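Local coordinates for protein WZI (Escherichia coli, PDB 2YNK) that is an outer-membrane beta-barrel lectin that binds carbohydrate and underpins assembly of the group 1 capsule, at residues I294-E298 against Y341-H345; A329-R333 against D361-G365. One frame throughout, in Å; residues are numbered along the deposited sequence.

Contact 1: I294-E298 against Y341-H345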
loop_
_atom_site.group_PDB
_atom_site.type_symbol
_atom_site.label_atom_id
_atom_site.label_comp_id
_atom_site.label_asym_id
_atom_site.label_seq_id
_atom_site.Cartn_x
_atom_site.Cartn_y
_atom_site.Cartn_z
ATOM N N ILE A 294 2.896 9.174 -12.229
ATOM C CA ILE A 294 4.269 9.368 -11.776
ATOM C C ILE A 294 5.208 9.348 -12.962
ATOM O O ILE A 294 5.062 8.511 -13.849
ATOM C CB ILE A 294 4.709 8.271 -10.811
ATOM C CG1 ILE A 294 3.790 8.244 -9.597
ATOM C CG2 ILE A 294 6.143 8.513 -10.380
ATOM C CD1 ILE A 294 3.909 9.466 -8.715
ATOM N N GLY A 295 6.169 10.270 -12.967
ATOM C CA GLY A 295 7.135 10.395 -14.059
ATOM C C GLY A 295 8.559 10.145 -13.602
ATOM O O GLY A 295 8.876 10.311 -12.425
ATOM N N GLU A 296 9.420 9.751 -14.536
ATOM C CA GLU A 296 10.813 9.459 -14.216
ATOM C C GLU A 296 11.726 10.686 -14.290
ATOM O O GLU A 296 12.738 10.741 -13.592
ATOM C CB GLU A 296 11.336 8.339 -15.110
ATOM C CG GLU A 296 10.969 6.949 -14.606
ATOM C CD GLU A 296 11.835 6.469 -13.453
ATOM O OE1 GLU A 296 12.641 7.259 -12.905
ATOM O OE2 GLU A 296 11.701 5.282 -13.093
ATOM N N ASP A 297 11.361 11.656 -15.127
ATOM C CA ASP A 297 12.060 12.943 -15.221
ATOM C C ASP A 297 11.116 14.071 -14.784
ATOM O O ASP A 297 9.892 13.906 -14.828
ATOM C CB ASP A 297 12.518 13.197 -16.664
ATOM C CG ASP A 297 13.237 12.003 -17.278
ATOM O OD1 ASP A 297 14.032 11.355 -16.574
ATOM O OD2 ASP A 297 13.013 11.720 -18.473
ATOM N N GLU A 298 11.672 15.212 -14.369
ATOM C CA GLU A 298 10.838 16.331 -13.906
ATOM C C GLU A 298 11.071 17.641 -14.674
ATOM O O GLU A 298 12.145 18.238 -14.605
ATOM C CB GLU A 298 11.001 16.559 -12.398
ATOM C CG GLU A 298 10.008 17.580 -11.849
ATOM C CD GLU A 298 9.538 17.293 -10.430
ATOM O OE1 GLU A 298 10.361 16.870 -9.583
ATOM O OE2 GLU A 298 8.330 17.499 -10.164
ATOM N N TYR A 341 13.001 1.939 -19.788
ATOM C CA TYR A 341 13.343 3.160 -19.042
ATOM C C TYR A 341 12.610 3.291 -17.695
ATOM O O TYR A 341 13.128 3.907 -16.766
ATOM C CB TYR A 341 13.075 4.392 -19.904
ATOM C CG TYR A 341 13.626 5.684 -19.340
ATOM C CD1 TYR A 341 14.995 5.931 -19.323
ATOM C CD2 TYR A 341 12.771 6.665 -18.826
ATOM C CE1 TYR A 341 15.503 7.110 -18.810
ATOM C CE2 TYR A 341 13.271 7.854 -18.316
ATOM C CZ TYR A 341 14.637 8.071 -18.314
ATOM O OH TYR A 341 15.136 9.249 -17.808
ATOM N N SER A 342 11.413 2.723 -17.577
ATOM C CA SER A 342 10.685 2.800 -16.305
ATOM C C SER A 342 11.375 1.950 -15.242
ATOM O O SER A 342 11.745 0.802 -15.490
ATOM C CB SER A 342 9.224 2.387 -16.470
ATOM O OG SER A 342 8.480 3.425 -17.077
ATOM N N TYR A 343 11.563 2.540 -14.066
ATOM C CA TYR A 343 12.210 1.874 -12.940
ATOM C C TYR A 343 13.651 1.421 -13.244
ATOM O O TYR A 343 14.200 0.556 -12.571
ATOM C CB TYR A 343 11.342 0.710 -12.443
ATOM C CG TYR A 343 9.936 1.084 -11.990
ATOM C CD1 TYR A 343 9.637 2.351 -11.488
ATOM C CD2 TYR A 343 8.914 0.144 -12.024
ATOM C CE1 TYR A 343 8.359 2.664 -11.055
ATOM C CE2 TYR A 343 7.633 0.449 -11.594
ATOM C CZ TYR A 343 7.359 1.708 -11.108
ATOM O OH TYR A 343 6.082 2.008 -10.673
ATOM N N THR A 344 14.250 2.069 -14.234
ATOM C CA THR A 344 15.632 1.862 -14.659
ATOM C C THR A 344 16.435 3.048 -14.177
ATOM O O THR A 344 15.882 4.132 -13.999
ATOM C CB THR A 344 15.698 1.847 -16.199
ATOM O OG1 THR A 344 15.307 0.557 -16.668
ATOM C CG2 THR A 344 17.075 2.206 -16.730
ATOM N N HIS A 345 17.729 2.849 -13.954
ATOM C CA HIS A 345 18.647 3.974 -13.811
ATOM C C HIS A 345 20.066 3.622 -14.228
ATOM O O HIS A 345 20.450 2.451 -14.223
ATOM C CB HIS A 345 18.608 4.535 -12.400
ATOM C CG HIS A 345 19.111 5.941 -12.311
ATOM N ND1 HIS A 345 20.230 6.263 -11.654
ATOM C CD2 HIS A 345 18.626 7.116 -12.866
ATOM C CE1 HIS A 345 20.453 7.584 -11.767
ATOM N NE2 HIS A 345 19.469 8.109 -12.509
#
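A loop can be fastened to the end of a barrel strand by a few acidic groups, and 294-298 against 341-345 illustrates this. Two hydrogen bonds do most of the polar work. Tyr343 N donates to Glu296 OE2 at 2.9 Å, so a carboxylate satisfies a backbone amide inside the type II turn from Tyr341 to Thr344; the turn's own bond, Thr344 N to Tyr341 O at 3.3 Å, is weak. Next to it the Tyr341 hydroxyl donates to Asp297, with OH and OD1 2.7 Å apart near the plane of the ring. Van der Waals packing fills in between: Glu296 CB lies 3.8 Å from Tyr341 CE2. The CA-to-CB bond of Tyr343 points away from 294-298, yet its ring passes close to the carboxylate, with CD1 3.9 Å from Glu296 OE2; its hydroxyl bonds to Leu160 O. Consistent with both carboxylates reaching one loop, consecutive Glu296 and Asp297 both face Ser304 where the chain turns a corner: a classic beta bulge within a beta-barrel hairpin, between strands 287-295 and 298-299.

Contact 2: A329-R333 against D361-G365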
loop_
_atom_site.group_PDB
_atom_site.type_symbol
_atom_site.label_atom_id
_atom_site.label_comp_id
_atom_site.label_asym_id
_atom_site.label_seq_id
_atom_site.Cartn_x
_atom_site.Cartn_y
_atom_site.Cartn_z
ATOM N N ALA A 329 -6.746 0.222 -14.047
ATOM C CA ALA A 329 -5.809 0.033 -15.167
ATOM C C ALA A 329 -4.459 0.685 -14.874
ATOM O O ALA A 329 -4.422 1.813 -14.390
ATOM C CB ALA A 329 -6.393 0.589 -16.456
ATOM N N HIS A 330 -3.363 -0.028 -15.143
ATOM C CA HIS A 330 -2.008 0.505 -14.958
ATOM C C HIS A 330 -1.238 0.474 -16.245
ATOM O O HIS A 330 -1.442 -0.406 -17.073
ATOM C CB HIS A 330 -1.225 -0.342 -13.965
ATOM C CG HIS A 330 -1.748 -0.303 -12.550
ATOM N ND1 HIS A 330 -1.013 -0.724 -11.516
ATOM C CD2 HIS A 330 -2.963 0.130 -12.016
ATOM C CE1 HIS A 330 -1.715 -0.586 -10.381
ATOM N NE2 HIS A 330 -2.908 -0.063 -10.691
ATOM N N ASP A 331 -0.320 1.420 -16.413
ATOM C CA ASP A 331 0.659 1.357 -17.500
ATOM C C ASP A 331 2.006 1.876 -17.011
ATOM O O ASP A 331 2.180 3.075 -16.793
ATOM C CB ASP A 331 0.180 2.155 -18.721
ATOM C CG ASP A 331 1.067 1.942 -19.948
ATOM O OD1 ASP A 331 2.286 2.190 -19.840
ATOM O OD2 ASP A 331 0.550 1.539 -21.021
ATOM N N THR A 332 2.962 0.966 -16.841
ATOM C CA THR A 332 4.287 1.328 -16.341
ATOM C C THR A 332 5.351 1.357 -17.447
ATOM O O THR A 332 6.553 1.272 -17.175
ATOM C CB THR A 332 4.712 0.417 -15.176
ATOM O OG1 THR A 332 4.780 -0.940 -15.629
ATOM C CG2 THR A 332 3.709 0.539 -14.030
ATOM N N ARG A 333 4.912 1.493 -18.691
ATOM C CA ARG A 333 5.816 1.898 -19.760
ATOM C C ARG A 333 6.055 3.403 -19.656
ATOM O O ARG A 333 5.444 4.080 -18.825
ATOM C CB ARG A 333 5.220 1.560 -21.129
ATOM C CG ARG A 333 4.994 0.074 -21.359
ATOM C CD ARG A 333 4.319 -0.187 -22.692
ATOM N NE ARG A 333 2.915 0.210 -22.665
ATOM C CZ ARG A 333 2.110 0.185 -23.722
ATOM N NH1 ARG A 333 2.555 -0.219 -24.909
ATOM N NH2 ARG A 333 0.848 0.571 -23.589
ATOM N N ASP A 361 5.205 -0.191 -8.494
ATOM C CA ASP A 361 4.071 -1.077 -8.763
ATOM C C ASP A 361 4.472 -2.553 -8.740
ATOM O O ASP A 361 5.561 -2.913 -9.167
ATOM C CB ASP A 361 3.447 -0.725 -10.122
ATOM C CG ASP A 361 2.031 -1.272 -10.290
ATOM O OD1 ASP A 361 1.491 -1.940 -9.366
ATOM O OD2 ASP A 361 1.457 -1.021 -11.370
ATOM N N ALA A 362 3.562 -3.406 -8.276
ATOM C CA ALA A 362 3.847 -4.840 -8.103
ATOM C C ALA A 362 4.430 -5.532 -9.362
ATOM O O ALA A 362 5.212 -6.468 -9.243
ATOM C CB ALA A 362 2.600 -5.571 -7.615
HETATM N N MSE A 363 4.030 -5.062 -10.542
HETATM C CA MSE A 363 4.478 -5.595 -11.842
HETATM C C MSE A 363 5.928 -5.378 -12.186
HETATM O O MSE A 363 6.567 -6.223 -12.815
HETATM C CB MSE A 363 3.786 -4.806 -12.950
HETATM C CG MSE A 363 2.545 -5.493 -13.456
HETATM SE SE MSE A 363 1.687 -4.357 -14.816
HETATM C CE MSE A 363 2.060 -2.521 -14.197
ATOM N N GLY A 364 6.444 -4.213 -11.814
ATOM C CA GLY A 364 7.719 -3.741 -12.324
ATOM C C GLY A 364 7.440 -2.795 -13.465
ATOM O O GLY A 364 6.305 -2.366 -13.663
ATOM N N GLY A 365 8.483 -2.470 -14.214
ATOM C CA GLY A 365 8.376 -1.521 -15.313
ATOM C C GLY A 365 7.961 -2.169 -16.618
ATOM O O GLY A 365 8.082 -3.382 -16.788
#
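A type I beta turn from Asp361 to Gly364 packs a loop of this beta-barrel against the end of strand 322-331. Asp361 opens it with a His-carboxylate hydrogen bond: His330 ND1 donates to its OD2 at a very short 2.5 Å, while NE2 of the same imidazole is hydrogen-bonded to Glu328. The other oxygen, OD1, takes a weak bond from Ala362 N. Selenomethionine Met363 then brings its CE to 3.9 Å from His330 CB and 3.5 Å from Thr332 OG1, covering the space between these two side chains. At Gly364 the turn is closed by its N bonding to Asp361 O at 3.1 Å; the positive phi and extended psi would jam a CB against the preceding carbonyl. Gly364 O lies 2.9 Å from Thr332 OG1, and that hydroxyl accepts a hydrogen bond from Gly367 N. Gly365 follows in a close backbone approach, its CA 5.1 Å from Thr332 CA and its C 3.6 Å from Thr332 OG1.

The two contacts are interleaved: their segments alternate along the chain, so the excursion leaving strand 322-331 touches 294-298 through contact 1 before returning in contact 2 to the end of the strand it left. Both reach the same barrel sheet, contact 1 at strand 287-295 and contact 2 at strand 322-331. All touching residues of contact 2 are buried, and its chemistry combines imidazole, carboxylate, threonine and selenomethionine; contact 1, farther from the chain's centre and only partly buried, relies on acidic side chains meeting a tyrosine hydroxyl and a backbone amide. The contacts meet directly: Tyr343 OH is 3.2 Å from Asp361 N, a probable hydrogen bond, and Tyr343 CD2 packs 3.4 Å from Gly365 N.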